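VP4 CORE protein (Bluetongue virus, PDB 2JHP) caps viral RNA as a multifunctional enzyme of the inner capsid, with two bound S-adenosyl-L-homocysteine molecules in separate pockets. Local coordinates at residues 122-127 and 501-506; 404-409 and 425-430. One frame throughout, in Å; residues are numbered along the deposited sequence.

Contact 1. Residues 122-127 and 501-506. With SAH (S-adenosyl-L-homocysteine), chain B.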
ATOM      1  N   ARG A 122      -0.244   2.533   5.972  1.00 12.83           N
ATOM      2  CA  ARG A 122      -0.374   1.099   6.125  1.00 18.40           C
ATOM      3  C   ARG A 122       0.140   0.643   7.482  1.00 17.48           C
ATOM      4  O   ARG A 122      -0.392  -0.311   8.058  1.00 14.86           O
ATOM      5  CB  ARG A 122       0.343   0.351   5.011  1.00 19.45           C
ATOM      6  CG  ARG A 122      -0.257  -1.035   4.740  1.00 15.54           C
ATOM      7  CD  ARG A 122       0.414  -1.785   3.590  1.00 25.97           C
ATOM      8  NE  ARG A 122       0.310  -1.034   2.344  1.00  6.02           N
ATOM      9  CZ  ARG A 122       1.277  -0.265   1.867  1.00 18.74           C
ATOM     10  NH1 ARG A 122       2.414  -0.173   2.538  1.00  8.07           N
ATOM     11  NH2 ARG A 122       1.099   0.404   0.736  1.00  8.65           N
ATOM     12  N   ASN A 123       1.165   1.321   7.997  1.00 12.22           N
ATOM     13  CA  ASN A 123       1.705   0.970   9.300  1.00 15.40           C
ATOM     14  C   ASN A 123       0.717   1.259  10.390  1.00 -8.64           C
ATOM     15  O   ASN A 123       0.528   0.440  11.242  1.00 12.86           O
ATOM     16  CB  ASN A 123       3.068   1.614   9.543  1.00 18.43           C
ATOM     17  CG  ASN A 123       4.153   1.064   8.601  1.00 80.94           C
ATOM     18  OD1 ASN A 123       3.943   0.089   7.862  1.00 28.20           O
ATOM     19  ND2 ASN A 123       5.318   1.699   8.624  1.00 24.90           N
ATOM     20  N   TYR A 124       0.033   2.392  10.312  1.00 19.47           N
ATOM     21  CA  TYR A 124      -1.063   2.688  11.237  1.00 13.05           C
ATOM     22  C   TYR A 124      -2.102   1.559  11.183  1.00 14.09           C
ATOM     23  O   TYR A 124      -2.603   1.105  12.232  1.00 12.86           O
ATOM     24  CB  TYR A 124      -1.708   4.048  10.917  1.00 13.26           C
ATOM     25  CG  TYR A 124      -3.071   4.270  11.561  1.00 29.51           C
ATOM     26  CD1 TYR A 124      -3.181   4.714  12.883  1.00 28.85           C
ATOM     27  CD2 TYR A 124      -4.255   4.036  10.844  1.00 10.92           C
ATOM     28  CE1 TYR A 124      -4.426   4.923  13.474  1.00 19.08           C
ATOM     29  CE2 TYR A 124      -5.514   4.239  11.430  1.00 20.86           C
ATOM     30  CZ  TYR A 124      -5.592   4.681  12.747  1.00 11.94           C
ATOM     31  OH  TYR A 124      -6.833   4.875  13.339  1.00 28.21           O
ATOM     32  N   ALA A 125      -2.392   1.108   9.958  1.00 15.69           N
ATOM     33  CA  ALA A 125      -3.387   0.065   9.714  1.00 11.76           C
ATOM     34  C   ALA A 125      -2.990  -1.306  10.265  1.00 25.53           C
ATOM     35  O   ALA A 125      -3.865  -2.080  10.659  1.00 20.19           O
ATOM     36  CB  ALA A 125      -3.738  -0.034   8.227  1.00 11.62           C
ATOM     37  N   PHE A 126      -1.691  -1.606  10.297  1.00 21.18           N
ATOM     38  CA  PHE A 126      -1.232  -2.879  10.859  1.00 20.30           C
ATOM     39  C   PHE A 126      -1.358  -2.846  12.378  1.00 18.77           C
ATOM     40  O   PHE A 126      -1.508  -3.893  13.018  1.00 18.04           O
ATOM     41  CB  PHE A 126       0.207  -3.201  10.449  1.00 14.65           C
ATOM     42  CG  PHE A 126       0.334  -3.754   9.061  1.00  9.55           C
ATOM     43  CD1 PHE A 126       1.050  -3.065   8.079  1.00 10.33           C
ATOM     44  CD2 PHE A 126      -0.258  -4.978   8.719  1.00 12.95           C
ATOM     45  CE1 PHE A 126       1.172  -3.583   6.776  1.00 11.70           C
ATOM     46  CE2 PHE A 126      -0.139  -5.504   7.415  1.00 15.22           C
ATOM     47  CZ  PHE A 126       0.577  -4.797   6.445  1.00 22.27           C
ATOM     48  N   LYS A 127      -1.306  -1.640  12.941  1.00 18.97           N
ATOM     49  CA  LYS A 127      -1.460  -1.450  14.384  1.00 17.71           C
ATOM     50  C   LYS A 127      -2.920  -1.552  14.797  1.00 16.68           C
ATOM     51  O   LYS A 127      -3.221  -1.991  15.906  1.00 16.36           O
ATOM     52  CB  LYS A 127      -0.883  -0.102  14.841  1.00 17.07           C
ATOM     53  CG  LYS A 127       0.625   0.049  14.643  1.00 37.19           C
ATOM     54  CD  LYS A 127       1.381  -1.057  15.368  1.00 20.41           C
ATOM     55  CE  LYS A 127       2.867  -1.039  15.066  1.00 28.76           C
ATOM     56  NZ  LYS A 127       3.502  -2.344  15.447  1.00 38.02           N
ATOM     57  N   VAL A 501      -8.991  10.379   2.886  1.00 21.65           N
ATOM     58  CA  VAL A 501      -8.752   9.325   3.859  1.00 12.70           C
ATOM     59  C   VAL A 501      -9.763   9.402   4.972  1.00 18.72           C
ATOM     60  O   VAL A 501     -10.029  10.473   5.531  1.00 19.28           O
ATOM     61  CB  VAL A 501      -7.348   9.402   4.479  1.00 26.37           C
ATOM     62  CG1 VAL A 501      -7.134   8.227   5.396  1.00  6.35           C
ATOM     63  CG2 VAL A 501      -6.276   9.430   3.404  1.00 10.39           C
ATOM     64  N   SER A 502     -10.315   8.244   5.297  1.00 -9.94           N
ATOM     65  CA  SER A 502     -11.232   8.104   6.417  1.00 -1.31           C
ATOM     66  C   SER A 502     -10.544   7.339   7.538  1.00  9.56           C
ATOM     67  O   SER A 502      -9.839   6.380   7.279  1.00  9.31           O
ATOM     68  CB  SER A 502     -12.492   7.370   5.946  1.00-12.83           C
ATOM     69  OG  SER A 502     -12.174   6.084   5.430  1.00 12.91           O
ATOM     70  N   LEU A 503     -10.758   7.762   8.784  1.00 -9.81           N
ATOM     71  CA  LEU A 503     -10.116   7.135   9.949  1.00 10.61           C
ATOM     72  C   LEU A 503     -11.118   6.838  11.055  1.00 11.84           C
ATOM     73  O   LEU A 503     -11.951   7.687  11.365  1.00 19.50           O
ATOM     74  CB  LEU A 503      -9.020   8.041  10.512  1.00  4.25           C
ATOM     75  CG  LEU A 503      -7.809   8.432   9.678  1.00 14.35           C
ATOM     76  CD1 LEU A 503      -6.963   9.432  10.425  1.00  8.12           C
ATOM     77  CD2 LEU A 503      -6.989   7.213   9.371  1.00 17.39           C
ATOM     78  N   LYS A 504     -11.035   5.641  11.647  1.00 18.12           N
ATOM     79  CA  LYS A 504     -11.822   5.315  12.849  1.00 -3.84           C
ATOM     80  C   LYS A 504     -11.122   5.913  14.072  1.00 -4.75           C
ATOM     81  O   LYS A 504     -10.525   5.213  14.884  1.00 17.91           O
ATOM     82  CB  LYS A 504     -12.045   3.808  13.010  1.00 11.79           C
ATOM     83  CG  LYS A 504     -13.208   3.451  13.926  1.00 16.68           C
ATOM     84  CD  LYS A 504     -13.817   2.115  13.546  1.00 11.08           C
ATOM     85  CE  LYS A 504     -15.077   1.826  14.339  1.00127.29           C
ATOM     86  NZ  LYS A 504     -15.883   0.750  13.703  1.00 54.32           N
ATOM     87  N   GLU A 505     -11.181   7.244  14.124  1.00-10.62           N
ATOM     88  CA  GLU A 505     -10.582   8.051  15.174  1.00 -9.90           C
ATOM     89  C   GLU A 505     -11.610   9.065  15.706  1.00-11.56           C
ATOM     90  O   GLU A 505     -12.234   9.777  14.902  1.00 20.69           O
ATOM     91  CB  GLU A 505      -9.354   8.791  14.620  1.00 -6.58           C
ATOM     92  CG  GLU A 505      -8.134   7.914  14.404  1.00 23.25           C
ATOM     93  CD  GLU A 505      -7.690   7.234  15.679  1.00 64.70           C
ATOM     94  OE1 GLU A 505      -8.064   7.693  16.784  1.00 27.93           O
ATOM     95  OE2 GLU A 505      -6.962   6.229  15.574  1.00  8.29           O
ATOM     96  N   PRO A 506     -11.782   9.139  17.045  1.00  3.06           N
ATOM     97  CA  PRO A 506     -12.778  10.057  17.611  1.00 11.51           C
ATOM     98  C   PRO A 506     -12.362  11.505  17.411  1.00 19.91           C
ATOM     99  O   PRO A 506     -11.170  11.803  17.373  1.00 17.71           O
ATOM    100  CB  PRO A 506     -12.809   9.696  19.125  1.00 -9.08           C
ATOM    101  CG  PRO A 506     -11.483   9.098  19.409  1.00-14.28           C
ATOM    102  CD  PRO A 506     -11.054   8.398  18.092  1.00-10.70           C
TER
HETATM  103  N   SAH B1645      -4.060  -2.165  -0.828  1.00 34.62           N
HETATM  104  CA  SAH B1645      -2.630  -2.203  -1.267  1.00 17.59           C
HETATM  105  CB  SAH B1645      -2.419  -2.281  -2.783  1.00 14.75           C
HETATM  106  CG  SAH B1645      -3.476  -1.742  -3.728  1.00 48.60           C
HETATM  107  SD  SAH B1645      -3.133  -2.271  -5.429  1.00 14.02           S
HETATM  108  C   SAH B1645      -1.797  -1.084  -0.662  1.00 19.67           C
HETATM  109  O   SAH B1645      -1.936  -0.772   0.523  1.00 20.34           O
HETATM  110  OXT SAH B1645      -0.947  -0.493  -1.327  1.00 46.07           O
HETATM  111  C5' SAH B1645      -4.915  -2.439  -5.738  1.00 -6.02           C
HETATM  112  C4' SAH B1645      -5.386  -3.883  -5.730  1.00  4.74           C
HETATM  113  O4' SAH B1645      -6.715  -3.973  -5.256  1.00  7.70           O
HETATM  114  C3' SAH B1645      -5.361  -4.514  -7.119  1.00  0.69           C
HETATM  115  O3' SAH B1645      -4.844  -5.825  -6.960  1.00 -7.14           O
HETATM  116  C2' SAH B1645      -6.826  -4.600  -7.522  1.00 -0.27           C
HETATM  117  O2' SAH B1645      -7.115  -5.723  -8.310  1.00 10.14           O
HETATM  118  C1' SAH B1645      -7.516  -4.723  -6.163  1.00 -1.73           C
HETATM  119  N9  SAH B1645      -8.927  -4.277  -6.185  1.00 14.19           N
HETATM  120  C8  SAH B1645      -9.464  -3.228  -6.895  1.00 -2.81           C
HETATM  121  N7  SAH B1645     -10.796  -3.167  -6.637  1.00 19.58           N
HETATM  122  C5  SAH B1645     -11.120  -4.159  -5.774  1.00 -6.33           C
HETATM  123  C6  SAH B1645     -12.321  -4.550  -5.177  1.00 10.97           C
HETATM  124  N6  SAH B1645     -13.446  -3.885  -5.433  1.00  9.62           N
HETATM  125  N1  SAH B1645     -12.344  -5.624  -4.307  1.00  5.85           N
HETATM  126  C2  SAH B1645     -11.175  -6.312  -4.028  1.00 18.83           C
HETATM  127  N3  SAH B1645      -9.983  -5.929  -4.616  1.00  8.90           N
HETATM  128  C4  SAH B1645      -9.951  -4.869  -5.479  1.00 -4.23           C
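Tyr124 reaches from its helix to Glu505, in the loop that follows strand 499-503, and its hydroxyl donates a hydrogen bond to the carboxylate. Tyr124 OH to Glu505 OE2 is 2.6 Å. The oxygen is met on its anti side, and it lies in the plane of the ring while the carboxylate is turned 57° from that plane. With CG anti to the backbone N (chi1 164°), the ring extends away from its helix. Glu505 comes from the opposite direction. Glu505 OE2 also bonds Tyr481 OH, so two tyrosines fix this buried oxygen. Leu503 supplies the apolar part: its CD2 methyl lies 3.9 Å from Tyr124 CE2. Lys504, the centre of an inverse gamma turn, brings the chain from Leu503 to Glu505.

Two residues before the tyrosine, Arg122 binds the S-adenosyl-L-homocysteine. Its NE lies 2.9 Å from SAH O and its NH2 3.0 Å from SAH OXT, so the guanidinium holds both carboxylate oxygens. Asp119 pairs with NH1.

The contact joins helix 114-128 to strand 499-503, the antiparallel strand of the methyltransferase sheet, and to the turn after it. Leu477 of helix 470-480 and Ile433 of strand 433-437 also pack on Tyr124.

Contact 2. Residues 404-409 and 425-430; sequences EPRADL and YEVMKK. With SAH (S-adenosyl-L-homocysteine), chain B.
Val427 packs its CG1 methyl against the carboxylate of Asp408, coming from the opposite direction. Val427 CG1 is 3.4 Å from Asp408 CG. Both methyls, CG1 and CG2, lie 4.1 Å from Arg406 NH2, and Arg406 crosses Val427 at about a right angle. Lys430 crosses Arg406 obliquely. Its chain is extended beyond CG and brings NZ to 3.7 Å from Arg406 NH1, a like-charge approach.

Arg406 and Asp408, two apart in sequence, form a salt bridge. Arg406 grips the carboxylate side-on. NE bonds Asp408 OD2 at 2.8 Å. NH2 bonds Asp408 OD1 almost in a straight line, at 178°. Both oxygens are met on their syn sides. The bend at chi3 (-70°) turns the guanidinium to its partner. Tyr411 OH and Ser431 OG bond the same carboxylate, one to each oxygen, and Gly397 O takes a further bond from Arg406 NH2. The pair is buried, and its charges probably offset each other.

Next along the chain, Leu409 O accepts a hydrogen bond from the amino group of SAH.

Strand 406-408 and helix 421-430 are the first two elements of a beta-alpha-beta unit completed by strand 433-437. The short segments cross at -133°, their axes 9.1 Å apart. Strand 406-408 lies between strands 131-132 and 433-437, in fourth position of a sheet ordered 3-2-1-4-5-7-6, the class I (Rossmann-like) methyltransferase fold.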
ATOM      1  N   GLU A 404     -14.119  -8.625  12.027  1.00 16.97           N
ATOM      2  CA  GLU A 404     -12.894  -8.071  12.595  1.00 13.86           C
ATOM      3  C   GLU A 404     -12.672  -6.659  12.058  1.00 21.56           C
ATOM      4  O   GLU A 404     -13.157  -6.339  10.965  1.00 18.27           O
ATOM      5  CB  GLU A 404     -11.708  -8.966  12.223  1.00 18.17           C
ATOM      6  CG  GLU A 404     -11.900 -10.450  12.543  1.00 12.54           C
ATOM      7  CD  GLU A 404     -11.697 -10.776  14.015  1.00 43.21           C
ATOM      8  OE1 GLU A 404     -11.082  -9.958  14.732  1.00 11.45           O
ATOM      9  OE2 GLU A 404     -12.147 -11.859  14.456  1.00 32.30           O
ATOM     10  N   PRO A 405     -11.968  -5.798  12.828  1.00  6.25           N
ATOM     11  CA  PRO A 405     -11.622  -4.483  12.271  1.00 -4.82           C
ATOM     12  C   PRO A 405     -10.797  -4.596  10.977  1.00 10.54           C
ATOM     13  O   PRO A 405      -9.885  -5.409  10.898  1.00 15.91           O
ATOM     14  CB  PRO A 405     -10.834  -3.794  13.398  1.00  8.99           C
ATOM     15  CG  PRO A 405     -10.525  -4.838  14.387  1.00  3.07           C
ATOM     16  CD  PRO A 405     -11.500  -5.954  14.219  1.00  4.73           C
ATOM     17  N   ARG A 406     -11.142  -3.775   9.986  1.00 13.17           N
ATOM     18  CA  ARG A 406     -10.633  -3.884   8.626  1.00 13.29           C
ATOM     19  C   ARG A 406      -9.944  -2.611   8.138  1.00 24.15           C
ATOM     20  O   ARG A 406     -10.210  -1.534   8.639  1.00 14.46           O
ATOM     21  CB  ARG A 406     -11.775  -4.246   7.679  1.00 18.75           C
ATOM     22  CG  ARG A 406     -12.907  -3.230   7.667  1.00 15.21           C
ATOM     23  CD  ARG A 406     -14.026  -3.600   6.683  1.00 -9.80           C
ATOM     24  NE  ARG A 406     -13.618  -3.482   5.277  1.00 16.76           N
ATOM     25  CZ  ARG A 406     -14.251  -4.072   4.265  1.00 26.13           C
ATOM     26  NH1 ARG A 406     -15.318  -4.844   4.481  1.00-10.18           N
ATOM     27  NH2 ARG A 406     -13.820  -3.892   3.028  1.00 15.04           N
ATOM     28  N   ALA A 407      -9.063  -2.758   7.152  1.00 13.26           N
ATOM     29  CA  ALA A 407      -8.413  -1.643   6.462  1.00 18.27           C
ATOM     30  C   ALA A 407      -8.671  -1.750   4.961  1.00 12.78           C
ATOM     31  O   ALA A 407      -8.782  -2.851   4.416  1.00 19.64           O
ATOM     32  CB  ALA A 407      -6.911  -1.640   6.734  1.00  4.71           C
ATOM     33  N   ASP A 408      -8.751  -0.604   4.289  1.00 24.42           N
ATOM     34  CA  ASP A 408      -9.186  -0.578   2.884  1.00 21.06           C
ATOM     35  C   ASP A 408      -8.370   0.402   2.026  1.00 16.79           C
ATOM     36  O   ASP A 408      -8.877   1.398   1.502  1.00 16.56           O
ATOM     37  CB  ASP A 408     -10.688  -0.307   2.830  1.00 15.01           C
ATOM     38  CG  ASP A 408     -11.499  -1.465   3.399  1.00 19.93           C
ATOM     39  OD1 ASP A 408     -11.824  -2.391   2.620  1.00 20.17           O
ATOM     40  OD2 ASP A 408     -11.807  -1.446   4.619  1.00 17.23           O
ATOM     41  N   LEU A 409      -7.087   0.093   1.909  1.00 17.49           N
ATOM     42  CA  LEU A 409      -6.117   1.041   1.402  1.00 26.62           C
ATOM     43  C   LEU A 409      -5.892   0.894  -0.117  1.00 21.31           C
ATOM     44  O   LEU A 409      -5.631  -0.197  -0.613  1.00 20.40           O
ATOM     45  CB  LEU A 409      -4.808   0.903   2.188  1.00 21.94           C
ATOM     46  CG  LEU A 409      -4.838   1.214   3.688  1.00 24.64           C
ATOM     47  CD1 LEU A 409      -3.622   0.704   4.403  1.00-10.45           C
ATOM     48  CD2 LEU A 409      -4.992   2.700   3.905  1.00 14.53           C
ATOM     49  N   TYR A 425     -18.831   4.116  -0.204  1.00 25.99           N
ATOM     50  CA  TYR A 425     -19.110   4.908   0.995  1.00 11.80           C
ATOM     51  C   TYR A 425     -19.473   4.023   2.191  1.00 15.80           C
ATOM     52  O   TYR A 425     -19.123   4.332   3.325  1.00 14.78           O
ATOM     53  CB  TYR A 425     -20.186   5.971   0.716  1.00-12.15           C
ATOM     54  CG  TYR A 425     -19.695   7.088  -0.181  1.00 11.22           C
ATOM     55  CD1 TYR A 425     -20.238   7.291  -1.457  1.00 11.50           C
ATOM     56  CD2 TYR A 425     -18.664   7.930   0.235  1.00  7.22           C
ATOM     57  CE1 TYR A 425     -19.758   8.319  -2.295  1.00-11.06           C
ATOM     58  CE2 TYR A 425     -18.175   8.952  -0.605  1.00-11.05           C
ATOM     59  CZ  TYR A 425     -18.728   9.142  -1.849  1.00 14.34           C
ATOM     60  OH  TYR A 425     -18.222  10.152  -2.611  1.00 11.59           O
ATOM     61  N   GLU A 426     -20.142   2.907   1.915  1.00 15.66           N
ATOM     62  CA  GLU A 426     -20.466   1.913   2.934  1.00 28.34           C
ATOM     63  C   GLU A 426     -19.193   1.340   3.564  1.00 26.35           C
ATOM     64  O   GLU A 426     -19.157   1.085   4.765  1.00 17.14           O
ATOM     65  CB  GLU A 426     -21.332   0.797   2.340  1.00 26.39           C
ATOM     66  CG  GLU A 426     -22.226   0.071   3.336  1.00 15.81           C
ATOM     67  CD  GLU A 426     -23.674   0.564   3.323  1.00 38.31           C
ATOM     68  OE1 GLU A 426     -24.233   0.731   2.211  1.00 10.00           O
ATOM     69  OE2 GLU A 426     -24.267   0.763   4.418  1.00 25.35           O
ATOM     70  N   VAL A 427     -18.145   1.152   2.765  1.00 21.00           N
ATOM     71  CA  VAL A 427     -16.839   0.767   3.308  1.00 19.20           C
ATOM     72  C   VAL A 427     -16.212   1.879   4.169  1.00 14.56           C
ATOM     73  O   VAL A 427     -15.775   1.629   5.296  1.00 25.67           O
ATOM     74  CB  VAL A 427     -15.854   0.337   2.202  1.00 22.95           C
ATOM     75  CG1 VAL A 427     -14.456   0.171   2.764  1.00 20.58           C
ATOM     76  CG2 VAL A 427     -16.316  -0.947   1.559  1.00  7.97           C
ATOM     77  N   MET A 428     -16.187   3.102   3.641  1.00 27.69           N
ATOM     78  CA  MET A 428     -15.630   4.252   4.361  1.00 23.04           C
ATOM     79  C   MET A 428     -16.366   4.584   5.689  1.00 15.16           C
ATOM     80  O   MET A 428     -15.809   5.242   6.563  1.00 30.76           O
ATOM     81  CB  MET A 428     -15.540   5.475   3.439  1.00 38.11           C
ATOM     82  CG  MET A 428     -14.875   5.180   2.085  1.00 15.90           C
ATOM     83  SD  MET A 428     -14.084   6.569   1.237  1.00 26.30           S
ATOM     84  CE  MET A 428     -15.163   7.930   1.669  1.00 27.66           C
ATOM     85  N   LYS A 429     -17.593   4.100   5.839  1.00 17.84           N
ATOM     86  CA  LYS A 429     -18.350   4.284   7.072  1.00 12.60           C
ATOM     87  C   LYS A 429     -17.891   3.330   8.198  1.00 18.32           C
ATOM     88  O   LYS A 429     -18.044   3.637   9.379  1.00 14.96           O
ATOM     89  CB  LYS A 429     -19.854   4.127   6.763  1.00 -4.95           C
ATOM     90  CG  LYS A 429     -20.849   4.309   7.872  1.00 13.36           C
ATOM     91  CD  LYS A 429     -22.208   4.154   7.208  1.00 -6.90           C
ATOM     92  CE  LYS A 429     -23.373   4.629   8.049  1.00 -7.15           C
ATOM     93  NZ  LYS A 429     -24.024   3.439   8.644  1.00 15.53           N
ATOM     94  N   LYS A 430     -17.308   2.191   7.825  1.00 10.34           N
ATOM     95  CA  LYS A 430     -16.969   1.149   8.804  1.00 10.05           C
ATOM     96  C   LYS A 430     -15.486   0.764   8.828  1.00 13.78           C
ATOM     97  O   LYS A 430     -15.039   0.072   9.741  1.00 19.87           O
ATOM     98  CB  LYS A 430     -17.855  -0.101   8.612  1.00 10.06           C
ATOM     99  CG  LYS A 430     -17.750  -0.769   7.220  1.00 20.94           C
ATOM    100  CD  LYS A 430     -18.578  -2.054   7.128  1.00 22.93           C
ATOM    101  CE  LYS A 430     -18.344  -2.785   5.797  1.00 22.20           C
ATOM    102  NZ  LYS A 430     -18.675  -4.248   5.882  1.00 30.56           N
TER
HETATM  103  N   SAH B1645      -4.060  -2.165  -0.828  1.00 34.62           N
HETATM  104  CA  SAH B1645      -2.630  -2.203  -1.267  1.00 17.59           C
HETATM  105  CB  SAH B1645      -2.419  -2.281  -2.783  1.00 14.75           C
HETATM  106  CG  SAH B1645      -3.476  -1.742  -3.728  1.00 48.60           C
HETATM  107  SD  SAH B1645      -3.133  -2.271  -5.429  1.00 14.02           S
HETATM  108  C   SAH B1645      -1.797  -1.084  -0.662  1.00 19.67           C
HETATM  109  O   SAH B1645      -1.936  -0.772   0.523  1.00 20.34           O
HETATM  110  OXT SAH B1645      -0.947  -0.493  -1.327  1.00 46.07           O
HETATM  111  C5' SAH B1645      -4.915  -2.439  -5.738  1.00 -6.02           C
HETATM  112  C4' SAH B1645      -5.386  -3.883  -5.730  1.00  4.74           C
HETATM  113  O4' SAH B1645      -6.715  -3.973  -5.256  1.00  7.70           O
HETATM  114  C3' SAH B1645      -5.361  -4.514  -7.119  1.00  0.69           C
HETATM  115  O3' SAH B1645      -4.844  -5.825  -6.960  1.00 -7.14           O
HETATM  116  C2' SAH B1645      -6.826  -4.600  -7.522  1.00 -0.27           C
HETATM  117  O2' SAH B1645      -7.115  -5.723  -8.310  1.00 10.14           O
HETATM  118  C1' SAH B1645      -7.516  -4.723  -6.163  1.00 -1.73           C
HETATM  119  N9  SAH B1645      -8.927  -4.277  -6.185  1.00 14.19           N
HETATM  120  C8  SAH B1645      -9.464  -3.228  -6.895  1.00 -2.81           C
HETATM  121  N7  SAH B1645     -10.796  -3.167  -6.637  1.00 19.58           N
HETATM  122  C5  SAH B1645     -11.120  -4.159  -5.774  1.00 -6.33           C
HETATM  123  C6  SAH B1645     -12.321  -4.550  -5.177  1.00 10.97           C
HETATM  124  N6  SAH B1645     -13.446  -3.885  -5.433  1.00  9.62           N
HETATM  125  N1  SAH B1645     -12.344  -5.624  -4.307  1.00  5.85           N
HETATM  126  C2  SAH B1645     -11.175  -6.312  -4.028  1.00 18.83           C
HETATM  127  N3  SAH B1645      -9.983  -5.929  -4.616  1.00  8.90           N
HETATM  128  C4  SAH B1645      -9.951  -4.869  -5.479  1.00 -4.23           C

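After the parallel sheet of strands 7-10 to 87-88, the chain enters helix 114-128, where contact 1 begins. It lays down strands 131-132 and 149-152, goes out through a second seven-stranded sheet (strands 192-196 to 335-341), and comes back by 393-394 to 406-408. Contact 2 closes a short loop there, 15 residues long, with helix 421-430. Only later does strand 499-503 close the long loop of contact 1, 373 residues between its segments, so contact 2 lies wholly within it. The two centres are about 10 Å apart. Ala125 CB meets Ala407 CB at 3.9 Å, and Arg122 CA packs on Leu409 CD1. Both contacts reach the same mixed sheet and the same SAH.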